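Local coordinates for autotransporter adhesin (PDB 4ERR), which probably targets the DUF5 effector of the Vibrio vulnificus MARTX toxin to host membranes, as a four-helical-bundle membrane localization domain, at residues Q8-R13 and Q68-L73; L29-L34 and F48-K53. One frame throughout, in Å; residues are numbered along the deposited sequence.

Contact 1: residues Q8-R13 and Q68-L73; sequences QELKER and QALTQL
Helices 7-37 and 65-81 meet here within the four-helical-bundle membrane localization domain. The two segments run roughly antiparallel, at 136° between their directions, with their axes 9.3 Å apart. Small Ala69 faces Arg13, and their CA atoms lie 5.9 Å apart.

Arg13 can be followed outward. Its CB points toward helix 65-81, and CG stands anti to the backbone N. CG touches both the Ala69 methyl, with Arg13 CG 4.0 Å from Ala69 CB, and the Gln72 amide oxygen, which CD also skirts. The chain bends at chi2 and again at chi3, and the bends turn the guanidinium toward Gln72. NH1 at the tip gives a hydrogen bond to Gln72 OE1 at 3.1 Å, with an N-H...O angle of 153°. Phe5 packs on both Arg13 and Gln72.

Beside this partly exposed pair the contact is apolar and buried. Leu10 also has CG anti to its backbone N, which sends its two methyls across the interface. Leu10 CD1 lies 3.7 Å from Ala69 CB. The other branch, CD2, meets two leucine methyls at once: Leu10 CD2 is 4.1 Å from both Leu70 CD2 and Leu73 CD2. Leu70 starts away from helix 7-37, but its end comes back toward Leu10. The second subunit packs on these leucines, with its Leu29 on Leu10, its Tyr57 on Leu70 and its Ile54 on Leu73.

In the polar bond the guanidinium and amide planes stand 75° apart. Gln72 OE1 lies nearly in the guanidinium plane, whereas Arg13 NH1 sits above the plane of the amide carbonyl.

Contact 2: residues L29-L34 and F48-K53; sequences LDQLDL and FELNKK
Apolar contact lies on the inner side of this helix pair. Leu32 and Leu50 cross obliquely, each with CG anti to its backbone N. They touch branch to branch, with Leu32 CD1 3.7 Å from Leu50 CD2. The other Leu50 methyl, CD1, lies against the backbone of segment 29-34, 4.1 Å from Leu32 N. Ile28 and Val35 also pack on Leu50, and Phe5 of the second subunit packs on Leu32.

The aliphatic part of Gln31 makes the second kind of contact. Its CB points toward helix 41-60, and CG is anti to the backbone N, at chi1 -172°. This lays Gln31 CG 3.7 Å from Leu50 CA, close against the helix backbone. Lys53 crosses Gln31 at about a right angle. Its extended chain brings Lys53 CD to 3.7 Å from Gln31 CB, and the bend at chi4 comes only at the ammonium end.

The polar groups form no hydrogen bond between the two segments. A bend at chi2, 67°, turns the Gln31 amide past Glu49 and toward the backbone of helix 41-60. Gln31 OE1 lies 3.6 Å from Lys53 CE, a carbon contact. Gln31 NE2 passes Glu49 CB at 3.9 Å and gives its hydrogen bond to Ala46 O, earlier on helix 41-60. The glutamine thus ties the helices together through a backbone carbonyl.

The axes lie 9.3 Å apart, and their N-to-C directions are 162° apart, close to antiparallel. Helices 7-37 and 41-60 are consecutive and joined by a short loop, so the arrangement is an antiparallel helical hairpin of the four-helical-bundle domain.

Both contacts use helix 7-37, on opposite sides of the chain's centre. Contact 1 pairs its start with helix 65-81, and contact 2 pairs its later part with helix 41-60. Their centres are about 30 Å apart, so one long helix receives two shorter ones in turn. Contact 1 is the more buried: its buried residues are one alanine and three leucines, and a side-chain hydrogen bond joins the partly exposed residues beside them. Contact 2 is only partly buried, has no hydrogen bond between its segments and relies more on the aliphatic stems of polar residues. The second subunit packs on both. Leu29, from contact 2's own segment, serves contact 1 of the other subunit.

Contact 1: residues Q8-R13 and Q68-L73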
loop_
_atom_site.group_PDB
_atom_site.type_symbol
_atom_site.label_atom_id
_atom_site.label_comp_id
_atom_site.label_asym_id
_atom_site.label_seq_id
_atom_site.Cartn_x
_atom_site.Cartn_y
_atom_site.Cartn_z
ATOM N N GLN B 8 13.462 0.809 -12.384
ATOM C CA GLN B 8 13.171 -0.610 -12.604
ATOM C C GLN B 8 13.429 -1.452 -11.345
ATOM O O GLN B 8 12.578 -2.243 -10.931
ATOM C CB GLN B 8 13.961 -1.147 -13.800
ATOM C CG GLN B 8 13.315 -0.803 -15.131
ATOM C CD GLN B 8 11.866 -1.249 -15.183
ATOM O OE1 GLN B 8 11.538 -2.387 -14.828
ATOM N NE2 GLN B 8 10.986 -0.352 -15.617
ATOM N N GLU B 9 14.581 -1.252 -10.718
ATOM C CA GLU B 9 14.936 -1.984 -9.486
ATOM C C GLU B 9 13.973 -1.719 -8.329
ATOM O O GLU B 9 13.602 -2.635 -7.588
ATOM C CB GLU B 9 16.358 -1.653 -9.069
ATOM C CG GLU B 9 17.396 -2.240 -10.033
ATOM C CD GLU B 9 18.812 -1.726 -9.821
ATOM O OE1 GLU B 9 19.035 -0.693 -9.150
ATOM O OE2 GLU B 9 19.724 -2.357 -10.374
ATOM N N LEU B 10 13.596 -0.455 -8.168
ATOM C CA LEU B 10 12.593 -0.085 -7.195
ATOM C C LEU B 10 11.258 -0.815 -7.450
ATOM O O LEU B 10 10.651 -1.381 -6.530
ATOM C CB LEU B 10 12.414 1.442 -7.193
ATOM C CG LEU B 10 11.299 1.949 -6.276
ATOM C CD1 LEU B 10 11.653 1.773 -4.776
ATOM C CD2 LEU B 10 10.972 3.405 -6.569
ATOM N N LYS B 11 10.787 -0.797 -8.690
ATOM C CA LYS B 11 9.548 -1.493 -9.032
ATOM C C LYS B 11 9.649 -3.001 -8.760
ATOM O O LYS B 11 8.688 -3.600 -8.258
ATOM C CB LYS B 11 9.149 -1.211 -10.483
ATOM C CG LYS B 11 8.717 0.238 -10.724
ATOM C CD LYS B 11 8.298 0.488 -12.179
ATOM C CE LYS B 11 7.776 1.904 -12.366
ATOM N NZ LYS B 11 7.389 2.197 -13.773
ATOM N N GLU B 12 10.797 -3.599 -9.101
ATOM C CA GLU B 12 11.054 -5.017 -8.863
ATOM C C GLU B 12 10.947 -5.343 -7.373
ATOM O O GLU B 12 10.280 -6.306 -6.980
ATOM C CB GLU B 12 12.453 -5.405 -9.382
ATOM C CG GLU B 12 12.689 -5.154 -10.882
ATOM C CD GLU B 12 14.121 -5.477 -11.348
ATOM O OE1 GLU B 12 15.084 -5.325 -10.561
ATOM O OE2 GLU B 12 14.285 -5.870 -12.519
ATOM N N ARG B 13 11.583 -4.512 -6.544
ATOM C CA ARG B 13 11.598 -4.720 -5.101
ATOM C C ARG B 13 10.199 -4.551 -4.496
ATOM O O ARG B 13 9.779 -5.362 -3.684
ATOM C CB ARG B 13 12.591 -3.777 -4.448
ATOM C CG ARG B 13 12.691 -3.898 -2.942
ATOM C CD ARG B 13 13.026 -5.295 -2.542
ATOM N NE ARG B 13 14.218 -5.707 -3.241
ATOM C CZ ARG B 13 15.458 -5.403 -2.875
ATOM N NH1 ARG B 13 15.697 -4.654 -1.794
ATOM N NH2 ARG B 13 16.475 -5.840 -3.622
ATOM N N GLN B 68 7.417 -0.217 1.612
ATOM C CA GLN B 68 8.589 -0.942 2.096
ATOM C C GLN B 68 9.787 -0.678 1.191
ATOM O O GLN B 68 10.895 -0.435 1.696
ATOM C CB GLN B 68 8.332 -2.438 2.189
ATOM C CG GLN B 68 7.394 -2.876 3.284
ATOM C CD GLN B 68 7.141 -4.360 3.236
ATOM O OE1 GLN B 68 6.035 -4.812 2.881
ATOM N NE2 GLN B 68 8.148 -5.119 3.540
ATOM N N ALA B 69 9.582 -0.698 -0.125
ATOM C CA ALA B 69 10.676 -0.450 -1.087
ATOM C C ALA B 69 11.159 1.006 -1.019
ATOM O O ALA B 69 12.359 1.287 -1.079
ATOM C CB ALA B 69 10.234 -0.811 -2.528
ATOM N N LEU B 70 10.218 1.932 -0.903
ATOM C CA LEU B 70 10.572 3.359 -0.747
ATOM C C LEU B 70 11.388 3.634 0.538
ATOM O O LEU B 70 12.253 4.502 0.545
ATOM C CB LEU B 70 9.327 4.230 -0.775
ATOM C CG LEU B 70 8.650 4.415 -2.127
ATOM C CD1 LEU B 70 7.344 5.172 -1.960
ATOM C CD2 LEU B 70 9.574 5.118 -3.101
ATOM N N THR B 71 11.082 2.923 1.619
ATOM C CA THR B 71 11.827 3.063 2.862
ATOM C C THR B 71 13.278 2.627 2.630
ATOM O O THR B 71 14.189 3.262 3.134
ATOM C CB THR B 71 11.138 2.329 4.022
ATOM O OG1 THR B 71 9.867 2.955 4.270
ATOM C CG2 THR B 71 11.983 2.332 5.315
ATOM N N GLN B 72 13.473 1.553 1.849
ATOM C CA GLN B 72 14.831 1.119 1.514
ATOM C C GLN B 72 15.528 2.138 0.613
ATOM O O GLN B 72 16.717 2.442 0.804
ATOM C CB GLN B 72 14.812 -0.286 0.900
ATOM C CG GLN B 72 14.352 -1.333 1.903
ATOM C CD GLN B 72 14.397 -2.751 1.365
ATOM O OE1 GLN B 72 14.077 -3.004 0.207
ATOM N NE2 GLN B 72 14.831 -3.677 2.203
ATOM N N LEU B 73 14.794 2.707 -0.340
ATOM C CA LEU B 73 15.343 3.733 -1.185
ATOM C C LEU B 73 15.813 4.923 -0.339
ATOM O O LEU B 73 16.874 5.478 -0.592
ATOM C CB LEU B 73 14.332 4.162 -2.242
ATOM C CG LEU B 73 14.739 5.235 -3.234
ATOM C CD1 LEU B 73 15.992 4.837 -4.035
ATOM C CD2 LEU B 73 13.549 5.595 -4.171
#

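Contact 2: residues L29-L34 and F48-K53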
loop_
_atom_site.group_PDB
_atom_site.type_symbol
_atom_site.label_atom_id
_atom_site.label_comp_id
_atom_site.label_asym_id
_atom_site.label_seq_id
_atom_site.Cartn_x
_atom_site.Cartn_y
_atom_site.Cartn_z
ATOM N N LEU B 29 -10.886 -10.917 -0.255
ATOM C CA LEU B 29 -11.829 -10.742 -1.376
ATOM C C LEU B 29 -12.700 -11.983 -1.617
ATOM O O LEU B 29 -13.906 -11.882 -1.906
ATOM C CB LEU B 29 -11.068 -10.410 -2.653
ATOM C CG LEU B 29 -10.307 -9.077 -2.743
ATOM C CD1 LEU B 29 -9.477 -9.032 -4.016
ATOM C CD2 LEU B 29 -11.246 -7.867 -2.675
ATOM N N ASP B 30 -12.078 -13.148 -1.522
ATOM C CA ASP B 30 -12.795 -14.405 -1.691
ATOM C C ASP B 30 -13.784 -14.632 -0.555
ATOM O O ASP B 30 -14.908 -15.050 -0.780
ATOM C CB ASP B 30 -11.814 -15.564 -1.818
ATOM C CG ASP B 30 -10.997 -15.521 -3.126
ATOM O OD1 ASP B 30 -11.260 -14.675 -4.033
ATOM O OD2 ASP B 30 -10.098 -16.351 -3.236
ATOM N N GLN B 31 -13.385 -14.312 0.666
ATOM C CA GLN B 31 -14.277 -14.474 1.810
ATOM C C GLN B 31 -15.429 -13.464 1.776
ATOM O O GLN B 31 -16.572 -13.788 2.163
ATOM C CB GLN B 31 -13.499 -14.339 3.100
ATOM C CG GLN B 31 -14.314 -14.685 4.324
ATOM C CD GLN B 31 -14.705 -16.159 4.393
ATOM O OE1 GLN B 31 -14.006 -17.052 3.865
ATOM N NE2 GLN B 31 -15.827 -16.424 5.055
ATOM N N LEU B 32 -15.150 -12.256 1.285
ATOM C CA LEU B 32 -16.199 -11.252 1.125
ATOM C C LEU B 32 -17.252 -11.726 0.117
ATOM O O LEU B 32 -18.453 -11.555 0.338
ATOM C CB LEU B 32 -15.572 -9.913 0.715
ATOM C CG LEU B 32 -16.516 -8.733 0.517
ATOM C CD1 LEU B 32 -17.285 -8.489 1.821
ATOM C CD2 LEU B 32 -15.725 -7.471 0.145
ATOM N N ASP B 33 -16.820 -12.328 -0.986
ATOM C CA ASP B 33 -17.774 -12.897 -1.928
ATOM C C ASP B 33 -18.605 -13.990 -1.252
ATOM O O ASP B 33 -19.806 -14.042 -1.469
ATOM C CB ASP B 33 -17.067 -13.436 -3.174
ATOM C CG ASP B 33 -16.858 -12.385 -4.246
ATOM O OD1 ASP B 33 -17.699 -11.462 -4.419
ATOM O OD2 ASP B 33 -15.864 -12.525 -4.950
ATOM N N LEU B 34 -17.978 -14.839 -0.416
ATOM C CA LEU B 34 -18.756 -15.870 0.327
ATOM C C LEU B 34 -19.825 -15.232 1.218
ATOM O O LEU B 34 -20.957 -15.719 1.272
ATOM C CB LEU B 34 -17.869 -16.811 1.155
ATOM C CG LEU B 34 -16.962 -17.718 0.310
ATOM C CD1 LEU B 34 -16.166 -18.631 1.242
ATOM C CD2 LEU B 34 -17.772 -18.541 -0.717
ATOM N N PHE B 48 -18.027 -13.665 10.461
ATOM C CA PHE B 48 -17.013 -13.812 11.505
ATOM C C PHE B 48 -15.645 -14.126 10.936
ATOM O O PHE B 48 -14.631 -13.582 11.373
ATOM C CB PHE B 48 -17.400 -14.896 12.509
ATOM C CG PHE B 48 -18.344 -14.415 13.571
ATOM C CD1 PHE B 48 -17.861 -13.686 14.651
ATOM C CD2 PHE B 48 -19.712 -14.656 13.488
ATOM C CE1 PHE B 48 -18.715 -13.240 15.648
ATOM C CE2 PHE B 48 -20.588 -14.201 14.513
ATOM C CZ PHE B 48 -20.081 -13.488 15.575
ATOM N N GLU B 49 -15.599 -15.011 9.951
ATOM C CA GLU B 49 -14.320 -15.379 9.388
ATOM C C GLU B 49 -13.717 -14.269 8.540
ATOM O O GLU B 49 -12.493 -14.115 8.505
ATOM C CB GLU B 49 -14.395 -16.691 8.620
ATOM C CG GLU B 49 -13.077 -17.387 8.625
ATOM C CD GLU B 49 -12.638 -17.881 10.041
ATOM O OE1 GLU B 49 -13.430 -17.877 11.003
ATOM O OE2 GLU B 49 -11.498 -18.289 10.190
ATOM N N LEU B 50 -14.566 -13.483 7.880
ATOM C CA LEU B 50 -14.093 -12.301 7.168
ATOM C C LEU B 50 -13.401 -11.336 8.150
ATOM O O LEU B 50 -12.299 -10.847 7.889
ATOM C CB LEU B 50 -15.260 -11.603 6.468
ATOM C CG LEU B 50 -14.951 -10.289 5.773
ATOM C CD1 LEU B 50 -13.896 -10.479 4.705
ATOM C CD2 LEU B 50 -16.235 -9.720 5.194
ATOM N N ASN B 51 -14.052 -11.085 9.271
ATOM C CA ASN B 51 -13.498 -10.191 10.248
ATOM C C ASN B 51 -12.124 -10.653 10.757
ATOM O O ASN B 51 -11.195 -9.847 10.904
ATOM C CB ASN B 51 -14.480 -9.940 11.384
ATOM C CG ASN B 51 -14.485 -8.497 11.779
ATOM O OD1 ASN B 51 -14.993 -7.651 11.040
ATOM N ND2 ASN B 51 -13.874 -8.190 12.905
ATOM N N LYS B 52 -11.987 -11.961 10.985
ATOM C CA LYS B 52 -10.719 -12.520 11.380
ATOM C C LYS B 52 -9.654 -12.307 10.313
ATOM O O LYS B 52 -8.529 -11.904 10.633
ATOM C CB LYS B 52 -10.851 -14.005 11.727
ATOM C CG LYS B 52 -9.561 -14.610 12.119
ATOM C CD LYS B 52 -9.720 -16.059 12.621
ATOM C CE LYS B 52 -8.353 -16.690 12.763
ATOM N NZ LYS B 52 -7.378 -15.840 13.485
ATOM N N LYS B 53 -10.003 -12.562 9.054
ATOM C CA LYS B 53 -9.066 -12.392 7.959
ATOM C C LYS B 53 -8.590 -10.934 7.866
ATOM O O LYS B 53 -7.396 -10.676 7.716
ATOM C CB LYS B 53 -9.681 -12.873 6.636
ATOM C CG LYS B 53 -9.997 -14.385 6.616
ATOM C CD LYS B 53 -10.570 -14.883 5.283
ATOM C CE LYS B 53 -10.700 -16.425 5.259
ATOM N NZ LYS B 53 -9.387 -17.157 5.276
#